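Local coordinates for putative major capsid protein (Cafeteriavirus-dependent mavirus, PDB 6G44) that probably builds the icosahedral shell of the virophage, its double jelly-roll subunits associating as trimers that serve as capsomers, at residues Lys93-Leu98 with Ala245-Leu250; Val103-Pro108 with Ala349-Ala354; Met441-Lys446 with Ile475-Thr480; Thr458-Ala461 with His467-Leu470. All coordinates share one frame; numbering follows the deposited sequence.

Interaction 1: Lys93-Leu98 with Ala245-Leu250; sequences KDQIGL and ADDVKL. With SO4 (sulfate ion), chain F.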
loop_
_atom_site.group_PDB
_atom_site.type_symbol
_atom_site.label_atom_id
_atom_site.label_comp_id
_atom_site.label_asym_id
_atom_site.label_seq_id
_atom_site.Cartn_x
_atom_site.Cartn_y
_atom_site.Cartn_z
ATOM N N LYS C 93 -19.205 3.629 -21.185
ATOM C CA LYS C 93 -18.642 4.133 -19.942
ATOM C C LYS C 93 -17.881 3.012 -19.232
ATOM O O LYS C 93 -18.401 1.922 -19.015
ATOM C CB LYS C 93 -19.719 4.741 -19.045
ATOM C CG LYS C 93 -19.219 5.343 -17.727
ATOM C CD LYS C 93 -18.096 6.356 -17.885
ATOM C CE LYS C 93 -17.805 7.045 -16.554
ATOM N NZ LYS C 93 -18.966 7.858 -16.070
ATOM N N ASP C 94 -16.628 3.320 -18.900
ATOM C CA ASP C 94 -15.745 2.390 -18.173
ATOM C C ASP C 94 -15.494 1.072 -18.907
ATOM O O ASP C 94 -15.281 0.020 -18.301
ATOM C CB ASP C 94 -16.254 2.159 -16.725
ATOM C CG ASP C 94 -16.290 3.433 -15.893
ATOM O OD1 ASP C 94 -15.419 4.297 -16.057
ATOM O OD2 ASP C 94 -17.187 3.548 -15.027
ATOM N N GLN C 95 -15.515 1.109 -20.241
ATOM C CA GLN C 95 -15.397 -0.122 -21.021
ATOM C C GLN C 95 -14.219 -0.196 -21.996
ATOM O O GLN C 95 -13.955 -1.282 -22.517
ATOM C CB GLN C 95 -16.699 -0.345 -21.799
ATOM C CG GLN C 95 -17.797 -0.812 -20.864
ATOM C CD GLN C 95 -19.158 -0.905 -21.515
ATOM O OE1 GLN C 95 -19.566 0.002 -22.238
ATOM N NE2 GLN C 95 -19.877 -1.998 -21.228
ATOM N N ILE C 96 -13.479 0.889 -22.202
ATOM C CA ILE C 96 -12.388 0.936 -23.176
ATOM C C ILE C 96 -11.097 1.338 -22.476
ATOM O O ILE C 96 -11.087 2.279 -21.664
ATOM C CB ILE C 96 -12.659 1.991 -24.292
ATOM C CG1 ILE C 96 -13.999 1.743 -24.988
ATOM C CG2 ILE C 96 -11.532 2.008 -25.319
ATOM C CD1 ILE C 96 -14.109 0.408 -25.689
ATOM N N GLY C 97 -10.021 0.662 -22.809
ATOM C CA GLY C 97 -8.706 1.048 -22.342
ATOM C C GLY C 97 -7.641 0.318 -23.083
ATOM O O GLY C 97 -7.827 -0.096 -24.244
ATOM N N LEU C 98 -6.515 0.102 -22.410
ATOM C CA LEU C 98 -5.401 -0.636 -22.962
ATOM C C LEU C 98 -5.109 -1.907 -22.173
ATOM O O LEU C 98 -5.397 -1.976 -20.965
ATOM C CB LEU C 98 -4.148 0.248 -23.038
ATOM C CG LEU C 98 -4.271 1.529 -23.855
ATOM C CD1 LEU C 98 -3.020 2.376 -23.760
ATOM C CD2 LEU C 98 -4.600 1.252 -25.316
ATOM N N ALA C 245 -14.099 -4.079 -22.714
ATOM C CA ALA C 245 -14.885 -4.859 -21.762
ATOM C C ALA C 245 -15.805 -5.854 -22.474
ATOM O O ALA C 245 -16.340 -5.581 -23.559
ATOM C CB ALA C 245 -15.698 -3.960 -20.867
ATOM N N ASP C 246 -15.960 -7.012 -21.853
ATOM C CA ASP C 246 -16.742 -8.111 -22.408
ATOM C C ASP C 246 -18.232 -7.879 -22.397
ATOM O O ASP C 246 -18.938 -8.696 -22.990
ATOM C CB ASP C 246 -16.334 -9.406 -21.699
ATOM C CG ASP C 246 -14.874 -9.718 -21.935
ATOM O OD1 ASP C 246 -14.549 -10.162 -23.079
ATOM O OD2 ASP C 246 -14.019 -9.425 -21.057
ATOM N N ASP C 247 -18.718 -6.808 -21.761
ATOM C CA ASP C 247 -20.133 -6.455 -21.797
ATOM C C ASP C 247 -20.478 -5.288 -22.718
ATOM O O ASP C 247 -21.634 -4.846 -22.714
ATOM C CB ASP C 247 -20.743 -6.305 -20.396
ATOM C CG ASP C 247 -20.181 -5.154 -19.560
ATOM O OD1 ASP C 247 -19.105 -4.587 -19.887
ATOM O OD2 ASP C 247 -20.853 -4.843 -18.525
ATOM N N VAL C 248 -19.540 -4.849 -23.557
ATOM C CA VAL C 248 -19.890 -3.940 -24.659
ATOM C C VAL C 248 -20.696 -4.754 -25.668
ATOM O O VAL C 248 -20.309 -5.849 -26.037
ATOM C CB VAL C 248 -18.649 -3.337 -25.352
ATOM C CG1 VAL C 248 -19.039 -2.434 -26.532
ATOM C CG2 VAL C 248 -17.825 -2.527 -24.346
ATOM N N LYS C 249 -21.812 -4.192 -26.107
ATOM C CA LYS C 249 -22.693 -4.896 -27.039
ATOM C C LYS C 249 -22.273 -4.638 -28.493
ATOM O O LYS C 249 -21.786 -3.545 -28.846
ATOM C CB LYS C 249 -24.127 -4.465 -26.821
ATOM C CG LYS C 249 -24.681 -4.805 -25.444
ATOM C CD LYS C 249 -26.123 -4.344 -25.278
ATOM C CE LYS C 249 -26.714 -4.851 -23.969
ATOM N NZ LYS C 249 -28.000 -4.179 -23.627
ATOM N N LEU C 250 -22.491 -5.661 -29.320
ATOM C CA LEU C 250 -22.098 -5.673 -30.718
ATOM C C LEU C 250 -23.293 -5.387 -31.631
ATOM O O LEU C 250 -24.430 -5.749 -31.319
ATOM C CB LEU C 250 -21.534 -7.048 -31.089
ATOM C CG LEU C 250 -20.157 -7.449 -30.524
ATOM C CD1 LEU C 250 -20.018 -8.964 -30.380
ATOM C CD2 LEU C 250 -19.049 -6.923 -31.415
HETATM S S SO4 F . -18.026 11.419 -15.626
HETATM O O1 SO4 F . -17.752 10.417 -16.682
HETATM O O2 SO4 F . -19.089 10.917 -14.727
HETATM O O3 SO4 F . -16.777 11.664 -14.863
HETATM O O4 SO4 F . -18.570 12.623 -16.282
HETATM O O HOH W 1 -22.656 -2.384 -22.080
#
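Where strand 96-98 begins, the carbonyl of Gln95 takes the amide of Ala245, with Ala245 N 2.8 Å from Gln95 O. From Ala245 the chain folds through a type I beta turn to Val248, whose N returns a longer bond to Ala245 O, and the turn presents three residues to one glutamine. Beyond CG the chain of Gln95 is extended (chi2 173°), long enough to run past the methyl of Ala245 and over Val248, where CG2 touches CD of Gln95 at 3.5 Å. Its amide then reaches Asp247: NE2 donates to OD1 over 3.0 Å, meeting that oxygen from above the carboxylate plane, while the two flat groups stand 85° apart. A water bridges the same NE2 to the Asp247 carbonyl oxygen, so both the side chain and the backbone of Asp247 are engaged. Glutamine suits the place by joining an apolar stem to an amide head. The backbone of Ala156 also donates to Asp247 OD1. Away from this contact, Lys93 NZ donates to a sulfate, probably from the crystallisation liquor, that groups of the second subunit also bind. The pairing carries on from the two-stranded antiparallel sheet of 96-98 and 242-244, and Ile96 and Leu98 pack against strand 195-205.

Interaction 2: Val103-Pro108 with Ala349-Ala354; sequences VNRSIP and APDQLA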
loop_
_atom_site.group_PDB
_atom_site.type_symbol
_atom_site.label_atom_id
_atom_site.label_comp_id
_atom_site.label_asym_id
_atom_site.label_seq_id
_atom_site.Cartn_x
_atom_site.Cartn_y
_atom_site.Cartn_z
ATOM N N VAL C 103 3.016 -1.462 -24.712
ATOM C CA VAL C 103 4.207 -1.288 -25.553
ATOM C C VAL C 103 4.987 -2.574 -25.603
ATOM O O VAL C 103 5.283 -3.076 -26.691
ATOM C CB VAL C 103 5.068 -0.094 -25.132
ATOM C CG1 VAL C 103 6.414 -0.058 -25.865
ATOM C CG2 VAL C 103 4.286 1.193 -25.321
ATOM N N ASN C 104 5.345 -3.150 -24.460
ATOM C CA ASN C 104 6.140 -4.386 -24.495
ATOM C C ASN C 104 5.351 -5.588 -25.048
ATOM O O ASN C 104 5.946 -6.469 -25.693
ATOM C CB ASN C 104 6.785 -4.659 -23.130
ATOM C CG ASN C 104 7.911 -3.705 -22.855
ATOM O OD1 ASN C 104 9.010 -3.876 -23.373
ATOM N ND2 ASN C 104 7.654 -2.684 -22.005
ATOM N N ARG C 105 4.033 -5.604 -24.859
ATOM C CA ARG C 105 3.178 -6.630 -25.480
ATOM C C ARG C 105 3.256 -6.623 -26.999
ATOM O O ARG C 105 3.003 -7.651 -27.632
ATOM C CB ARG C 105 1.711 -6.441 -25.109
ATOM C CG ARG C 105 1.302 -7.034 -23.779
ATOM C CD ARG C 105 -0.216 -6.942 -23.565
ATOM N NE ARG C 105 -1.020 -7.495 -24.651
ATOM C CZ ARG C 105 -1.458 -8.761 -24.741
ATOM N NH1 ARG C 105 -2.217 -9.134 -25.789
ATOM N NH2 ARG C 105 -1.147 -9.660 -23.808
ATOM N N SER C 106 3.572 -5.456 -27.544
ATOM C CA SER C 106 3.598 -5.227 -29.002
ATOM C C SER C 106 4.967 -5.504 -29.621
ATOM O O SER C 106 5.143 -5.218 -30.817
ATOM C CB SER C 106 3.190 -3.793 -29.280
ATOM O OG SER C 106 1.834 -3.573 -28.926
ATOM N N ILE C 107 5.942 -6.020 -28.876
ATOM C CA ILE C 107 7.287 -6.218 -29.412
ATOM C C ILE C 107 7.728 -7.656 -29.162
ATOM O O ILE C 107 8.250 -7.990 -28.105
ATOM C CB ILE C 107 8.306 -5.223 -28.818
ATOM C CG1 ILE C 107 7.881 -3.769 -28.971
ATOM C CG2 ILE C 107 9.684 -5.473 -29.429
ATOM C CD1 ILE C 107 8.619 -2.795 -28.055
ATOM N N PRO C 108 7.542 -8.537 -30.155
ATOM C CA PRO C 108 7.941 -9.922 -29.939
ATOM C C PRO C 108 9.439 -10.178 -29.843
ATOM O O PRO C 108 9.859 -11.097 -29.143
ATOM C CB PRO C 108 7.354 -10.665 -31.139
ATOM C CG PRO C 108 6.407 -9.763 -31.768
ATOM C CD PRO C 108 6.681 -8.366 -31.331
ATOM N N ALA C 349 -9.925 -9.176 -25.128
ATOM C CA ALA C 349 -10.215 -9.715 -23.789
ATOM C C ALA C 349 -8.945 -10.109 -23.067
ATOM O O ALA C 349 -7.874 -10.159 -23.654
ATOM C CB ALA C 349 -11.110 -10.939 -23.934
ATOM N N PRO C 350 -9.052 -10.380 -21.754
ATOM C CA PRO C 350 -7.886 -10.873 -21.017
ATOM C C PRO C 350 -7.276 -12.135 -21.612
ATOM O O PRO C 350 -7.977 -12.991 -22.176
ATOM C CB PRO C 350 -8.472 -11.179 -19.636
ATOM C CG PRO C 350 -9.617 -10.223 -19.495
ATOM C CD PRO C 350 -10.221 -10.251 -20.864
ATOM N N ASP C 351 -5.967 -12.248 -21.495
ATOM C CA ASP C 351 -5.284 -13.506 -21.847
ATOM C C ASP C 351 -5.737 -14.640 -20.925
ATOM O O ASP C 351 -5.998 -14.434 -19.743
ATOM C CB ASP C 351 -3.755 -13.351 -21.792
ATOM C CG ASP C 351 -3.172 -12.677 -23.025
ATOM O OD1 ASP C 351 -3.819 -12.632 -24.077
ATOM O OD2 ASP C 351 -1.983 -12.301 -22.946
ATOM N N GLN C 352 -5.832 -15.841 -21.480
ATOM C CA GLN C 352 -6.271 -17.012 -20.746
ATOM C C GLN C 352 -5.141 -18.015 -20.542
ATOM O O GLN C 352 -4.483 -18.453 -21.501
ATOM C CB GLN C 352 -7.389 -17.694 -21.516
ATOM C CG GLN C 352 -7.976 -18.903 -20.816
ATOM C CD GLN C 352 -8.864 -18.487 -19.669
ATOM O OE1 GLN C 352 -9.991 -18.025 -19.895
ATOM N NE2 GLN C 352 -8.364 -18.597 -18.452
ATOM N N LEU C 353 -4.935 -18.380 -19.287
ATOM C CA LEU C 353 -4.074 -19.469 -18.892
ATOM C C LEU C 353 -4.963 -20.527 -18.259
ATOM O O LEU C 353 -6.110 -20.259 -17.891
ATOM C CB LEU C 353 -3.028 -19.017 -17.878
ATOM C CG LEU C 353 -2.208 -17.779 -18.238
ATOM C CD1 LEU C 353 -1.307 -17.370 -17.073
ATOM C CD2 LEU C 353 -1.350 -17.996 -19.485
ATOM N N ALA C 354 -4.453 -21.747 -18.217
ATOM C CA ALA C 354 -5.121 -22.813 -17.492
ATOM C C ALA C 354 -4.873 -22.685 -15.982
ATOM O O ALA C 354 -3.883 -22.063 -15.558
ATOM C CB ALA C 354 -4.651 -24.184 -17.991
HETATM O O HOH W 2 -2.801 -11.854 -26.403
#
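Arg105 reaches Asp351 with one arm of its guanidinium: NH2 lies 2.9 Å from OD2, a salt bridge with an N-H...O angle of 147°. The oxygen sits at the edge of the guanidinium, close to its plane, whereas the nitrogen approaches the carboxylate from above its plane; with the two flat groups 49° apart, this is a single-bonded bridge and not the flat two-bonded pairing. A water closes the other side, accepting from Arg105 NH1 at 2.8 Å and donating to Asp351 OD1 at 2.7 Å, so each carboxylate oxygen is tied to a different arm of the arginine, one directly and one through water.

In the next shell, two backbone carbonyls hold the guanidinium: Asn240 O takes NE and Glu239 O takes NH1. The arginine chain is extended as far as CG and CD, then bends at chi3 (53°), which turns the group toward these acceptors as well as Asp351. Arginine fits because its several N-H groups can serve carbonyls, water and carboxylate together. The length of both side chains accounts for the separation of the backbones, whose nearest CA atoms, those of Arg105 and Asp351, are 11.5 Å apart.

The bridge is a surface contact tying the short helix 102-105, which follows strand 96-98, to the loop between strands 334-341 and 355-363. It thus crosses between the N-terminal and C-terminal halves of a double jelly-roll capsid protein.

Interaction 3: Met441-Lys446 with Ile475-Thr480; sequences MANANK and IRDNLT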
loop_
_atom_site.group_PDB
_atom_site.type_symbol
_atom_site.label_atom_id
_atom_site.label_comp_id
_atom_site.label_asym_id
_atom_site.label_seq_id
_atom_site.Cartn_x
_atom_site.Cartn_y
_atom_site.Cartn_z
ATOM N N MET C 441 22.772 -26.471 -7.935
ATOM C CA MET C 441 22.653 -25.164 -7.296
ATOM C C MET C 441 22.584 -24.098 -8.389
ATOM O O MET C 441 23.223 -24.238 -9.426
ATOM C CB MET C 441 23.888 -24.889 -6.447
ATOM C CG MET C 441 24.083 -25.864 -5.299
ATOM S SD MET C 441 25.560 -25.567 -4.334
ATOM C CE MET C 441 25.110 -24.079 -3.463
ATOM N N ALA C 442 21.848 -23.014 -8.140
ATOM C CA ALA C 442 21.772 -21.905 -9.070
ATOM C C ALA C 442 23.176 -21.441 -9.435
ATOM O O ALA C 442 24.024 -21.246 -8.552
ATOM C CB ALA C 442 20.990 -20.759 -8.455
ATOM N N ASN C 443 23.413 -21.297 -10.737
ATOM C CA ASN C 443 24.700 -20.827 -11.309
ATOM C C ASN C 443 25.787 -21.899 -11.359
ATOM O O ASN C 443 26.926 -21.615 -11.734
ATOM C CB ASN C 443 25.212 -19.555 -10.613
ATOM C CG ASN C 443 24.269 -18.401 -10.798
ATOM O OD1 ASN C 443 23.670 -18.281 -11.849
ATOM N ND2 ASN C 443 24.093 -17.569 -9.761
ATOM N N ALA C 444 25.460 -23.137 -11.034
ATOM C CA ALA C 444 26.449 -24.215 -11.189
ATOM C C ALA C 444 26.619 -24.537 -12.663
ATOM O O ALA C 444 25.642 -24.663 -13.403
ATOM C CB ALA C 444 26.007 -25.458 -10.458
ATOM N N ASN C 445 27.873 -24.732 -13.079
ATOM C CA ASN C 445 28.150 -25.179 -14.448
ATOM C C ASN C 445 28.015 -26.700 -14.577
ATOM O O ASN C 445 28.894 -27.390 -15.091
ATOM C CB ASN C 445 29.535 -24.716 -14.899
ATOM C CG ASN C 445 29.748 -24.925 -16.382
ATOM O OD1 ASN C 445 28.792 -25.046 -17.146
ATOM N ND2 ASN C 445 31.011 -24.986 -16.794
ATOM N N LYS C 446 26.895 -27.231 -14.121
ATOM C CA LYS C 446 26.635 -28.654 -14.109
ATOM C C LYS C 446 25.485 -28.880 -15.073
ATOM O O LYS C 446 24.453 -28.190 -14.977
ATOM C CB LYS C 446 26.227 -29.109 -12.715
ATOM C CG LYS C 446 25.854 -30.582 -12.655
ATOM C CD LYS C 446 25.354 -31.037 -11.299
ATOM C CE LYS C 446 24.689 -32.393 -11.424
ATOM N NZ LYS C 446 25.636 -33.440 -11.940
ATOM N N ILE C 475 15.033 -18.562 -16.002
ATOM C CA ILE C 475 15.525 -17.230 -15.735
ATOM C C ILE C 475 16.931 -17.436 -15.232
ATOM O O ILE C 475 17.129 -18.004 -14.156
ATOM C CB ILE C 475 14.662 -16.469 -14.707
ATOM C CG1 ILE C 475 13.218 -16.372 -15.229
ATOM C CG2 ILE C 475 15.246 -15.081 -14.471
ATOM C CD1 ILE C 475 12.203 -17.205 -14.501
ATOM N N ARG C 476 17.927 -17.004 -16.012
ATOM C CA ARG C 476 19.324 -17.207 -15.648
ATOM C C ARG C 476 20.002 -15.901 -15.242
ATOM O O ARG C 476 19.776 -14.851 -15.855
ATOM C CB ARG C 476 20.114 -17.797 -16.811
ATOM C CG ARG C 476 19.847 -19.263 -17.068
ATOM C CD ARG C 476 20.775 -19.722 -18.175
ATOM N NE ARG C 476 20.847 -21.174 -18.243
ATOM C CZ ARG C 476 20.076 -21.939 -19.011
ATOM N NH1 ARG C 476 20.256 -23.256 -18.988
ATOM N NH2 ARG C 476 19.141 -21.421 -19.795
ATOM N N ASP C 477 20.873 -16.005 -14.248
ATOM C CA ASP C 477 21.707 -14.873 -13.839
ATOM C C ASP C 477 22.740 -14.646 -14.959
ATOM O O ASP C 477 23.396 -15.577 -15.430
ATOM C CB ASP C 477 22.387 -15.164 -12.511
ATOM C CG ASP C 477 21.385 -15.360 -11.349
ATOM O OD1 ASP C 477 20.223 -14.928 -11.448
ATOM O OD2 ASP C 477 21.782 -15.908 -10.331
ATOM N N ASN C 478 22.849 -13.397 -15.386
ATOM C CA ASN C 478 23.579 -13.041 -16.592
ATOM C C ASN C 478 24.015 -11.601 -16.438
ATOM O O ASN C 478 23.224 -10.735 -16.050
ATOM C CB ASN C 478 22.674 -13.224 -17.780
ATOM C CG ASN C 478 23.363 -12.980 -19.091
ATOM O OD1 ASN C 478 24.326 -13.659 -19.409
ATOM N ND2 ASN C 478 22.847 -12.049 -19.873
ATOM N N LEU C 479 25.287 -11.337 -16.734
ATOM C CA LEU C 479 25.838 -9.996 -16.568
ATOM C C LEU C 479 26.335 -9.450 -17.881
ATOM O O LEU C 479 26.841 -10.203 -18.712
ATOM C CB LEU C 479 26.997 -9.998 -15.610
ATOM C CG LEU C 479 26.750 -10.429 -14.175
ATOM C CD1 LEU C 479 28.003 -10.217 -13.324
ATOM C CD2 LEU C 479 25.533 -9.811 -13.528
ATOM N N THR C 480 26.169 -8.142 -18.051
ATOM C CA THR C 480 26.740 -7.401 -19.171
ATOM C C THR C 480 27.912 -6.575 -18.633
ATOM O O THR C 480 27.845 -5.943 -17.565
ATOM C CB THR C 480 25.654 -6.538 -19.824
ATOM O OG1 THR C 480 24.684 -7.419 -20.411
ATOM C CG2 THR C 480 26.242 -5.630 -20.926
HETATM O O HOH W 3 21.343 -18.673 -13.231
HETATM O O HOH W 4 24.203 -18.089 -14.832
#
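Asn443 OD1 is gripped through water by the backbone of Asp477: it accepts from one water at 2.7 Å, and that water in turn accepts from Asp477 N at 2.9 Å. A second water lies between Asn443 OD1 and Asp477 O, but its bonds are undecided. On the other side of the amide, ND2 donates to Asp477 OD2 over 2.9 Å, at an angle of 157°. Asp477 OD2 uses its anti lone pair, facing away from the other carboxylate oxygen, Asp477 OD1, and lies close to the amide plane. Asparagine suits this place because its amide offers a donor to the carboxylate and an acceptor to water. Asn443 also occupies the third position of a type II beta turn from Met441 to Ala444, where its positive phi of 79° is well tolerated by asparagine. The C-terminal carboxylate of Gly520 lies close to Asp477 OD2, a like charge that would probably raise the proton affinity of Asp477. The contact joins the loop before strand 448-457 to the break in strand 464-482, between its parts 475-476 and 478-480. Helix 497-501 packs on Met441 and Ala444, strand 488-492 runs beside Asn478, and Ala32 of the third subunit touches both Asn443 and Asp477.

Interaction 4: Thr458-Ala461 with His467-Leu470; sequences TPEA and HYKL. With SO4 (sulfate ion), chain B.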
loop_
_atom_site.group_PDB
_atom_site.type_symbol
_atom_site.label_atom_id
_atom_site.label_comp_id
_atom_site.label_asym_id
_atom_site.label_seq_id
_atom_site.Cartn_x
_atom_site.Cartn_y
_atom_site.Cartn_z
ATOM N N THR C 458 -9.269 -26.277 -17.650
ATOM C CA THR C 458 -9.469 -25.300 -18.714
ATOM C C THR C 458 -10.917 -24.813 -18.715
ATOM O O THR C 458 -11.826 -25.526 -18.247
ATOM C CB THR C 458 -9.143 -25.931 -20.073
ATOM O OG1 THR C 458 -9.954 -27.095 -20.222
ATOM C CG2 THR C 458 -7.671 -26.327 -20.164
ATOM N N PRO C 459 -11.162 -23.603 -19.222
ATOM C CA PRO C 459 -12.492 -23.005 -19.147
ATOM C C PRO C 459 -13.485 -23.359 -20.254
ATOM O O PRO C 459 -14.610 -22.841 -20.225
ATOM C CB PRO C 459 -12.176 -21.523 -19.177
ATOM C CG PRO C 459 -10.999 -21.445 -20.080
ATOM C CD PRO C 459 -10.166 -22.631 -19.721
ATOM N N GLU C 460 -13.123 -24.206 -21.208
ATOM C CA GLU C 460 -14.043 -24.493 -22.313
ATOM C C GLU C 460 -15.284 -25.280 -21.864
ATOM O O GLU C 460 -15.247 -26.077 -20.933
ATOM C CB GLU C 460 -13.328 -25.224 -23.454
ATOM C CG GLU C 460 -12.501 -24.313 -24.353
ATOM C CD GLU C 460 -11.230 -23.823 -23.695
ATOM O OE1 GLU C 460 -10.661 -24.562 -22.877
ATOM O OE2 GLU C 460 -10.792 -22.711 -24.031
ATOM N N ALA C 461 -16.390 -25.022 -22.570
ATOM C CA ALA C 461 -17.645 -25.698 -22.319
ATOM C C ALA C 461 -17.527 -27.204 -22.481
ATOM O O ALA C 461 -16.693 -27.717 -23.252
ATOM C CB ALA C 461 -18.712 -25.174 -23.277
ATOM N N HIS C 467 -6.808 -25.844 -27.943
ATOM C CA HIS C 467 -5.407 -26.182 -27.774
ATOM C C HIS C 467 -4.771 -25.370 -26.649
ATOM O O HIS C 467 -4.951 -24.152 -26.614
ATOM C CB HIS C 467 -4.615 -25.938 -29.064
ATOM C CG HIS C 467 -4.771 -27.021 -30.085
ATOM N ND1 HIS C 467 -5.723 -26.972 -31.077
ATOM C CD2 HIS C 467 -4.096 -28.180 -30.265
ATOM C CE1 HIS C 467 -5.628 -28.056 -31.829
ATOM N NE2 HIS C 467 -4.643 -28.801 -31.367
ATOM N N TYR C 468 -4.024 -26.066 -25.787
ATOM C CA TYR C 468 -3.252 -25.467 -24.678
ATOM C C TYR C 468 -1.799 -25.876 -24.787
ATOM O O TYR C 468 -1.484 -27.008 -25.190
ATOM C CB TYR C 468 -3.818 -25.859 -23.282
ATOM C CG TYR C 468 -5.066 -25.056 -22.985
ATOM C CD1 TYR C 468 -6.274 -25.396 -23.569
ATOM C CD2 TYR C 468 -5.019 -23.898 -22.203
ATOM C CE1 TYR C 468 -7.409 -24.628 -23.376
ATOM C CE2 TYR C 468 -6.151 -23.128 -21.993
ATOM C CZ TYR C 468 -7.338 -23.497 -22.591
ATOM O OH TYR C 468 -8.414 -22.709 -22.387
ATOM N N LYS C 469 -0.917 -24.944 -24.426
ATOM C CA LYS C 469 0.521 -25.143 -24.514
ATOM C C LYS C 469 1.165 -24.989 -23.136
ATOM O O LYS C 469 1.094 -23.923 -22.526
ATOM C CB LYS C 469 1.132 -24.159 -25.491
ATOM C CG LYS C 469 2.625 -24.300 -25.680
ATOM C CD LYS C 469 3.197 -23.201 -26.564
ATOM C CE LYS C 469 2.905 -23.441 -28.027
ATOM N NZ LYS C 469 3.671 -22.506 -28.893
ATOM N N LEU C 470 1.810 -26.046 -22.677
ATOM C CA LEU C 470 2.669 -26.017 -21.477
ATOM C C LEU C 470 4.003 -25.406 -21.882
ATOM O O LEU C 470 4.631 -25.862 -22.839
ATOM C CB LEU C 470 2.869 -27.430 -20.914
ATOM C CG LEU C 470 3.968 -27.629 -19.874
ATOM C CD1 LEU C 470 3.781 -26.741 -18.637
ATOM C CD2 LEU C 470 4.109 -29.073 -19.446
HETATM S S SO4 B . -7.427 -23.997 -31.172
HETATM O O1 SO4 B . -8.161 -24.242 -29.934
HETATM O O2 SO4 B . -7.305 -25.248 -31.956
HETATM O O3 SO4 B . -6.053 -23.502 -30.880
HETATM O O4 SO4 B . -8.163 -22.963 -31.932
#
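With chi1 at 56°, Thr458 places its OG1 between the backbone N and carbonyl carbon and swings the CG2 methyl over the ring of Tyr468. The ring itself is carried toward the loop by chi1 of -77°, which sets CG opposite the carbonyl carbon. The methyl lies over the ring centre, 3.6 Å from CG2 to the centroid and only 11° off the normal, a close CH-pi contact. Glu460 bends at chi2 and brings its carboxylate, turned steeply from the ring plane, to the ring's far end. There Tyr468 OH donates to Glu460 OE2 over 2.9 Å, using that oxygen's syn lone pair, so the hydroxyl lies near both carboxylate oxygens. Pro459 CD is 3.2 Å from Tyr468 OH. Tyrosine suits the site by presenting a flat face to a methyl group and a polar tip to a carboxylate. Gln341 also donates to Glu460 OE2. One residue back, where the side chain points away from the loop, the backbone N of His467 donates to sulfate O1 at 2.9 Å; Thr343 binds the same ion, probably from the crystallisation liquor. The contact lies where the chain leaves strand 448-457 and turns back as strand 464-482, which pairs with 286-305 and 334-341, both of which also touch the tyrosine, through Cys303 and Val339.

The four contacts lie along one chain. Interactions 1 and 2, with centres about 18 Å apart, alternate in the sequence and touch: Asp246 OD1 is 3.6 Å from Ala349 CB. Interaction 2 also meets interaction 4, centres about 16 Å apart, where Gln352 OE1 lies 3.6 Å from Pro459 CG and Ala354 sits beside Tyr468 and Thr458. The segment 349-354 therefore links the two neighbourhoods. Interaction 3 is remote, about 44 Å from interaction 1 between centres and on the opposite side of the chain's centre, but it shares strand 464-482 with interaction 4, whose centre is about 33 Å away. The second and third subunits pack on interaction 3, and the sulfate held by Lys93 beside interaction 1 is also bound by residues of the second subunit.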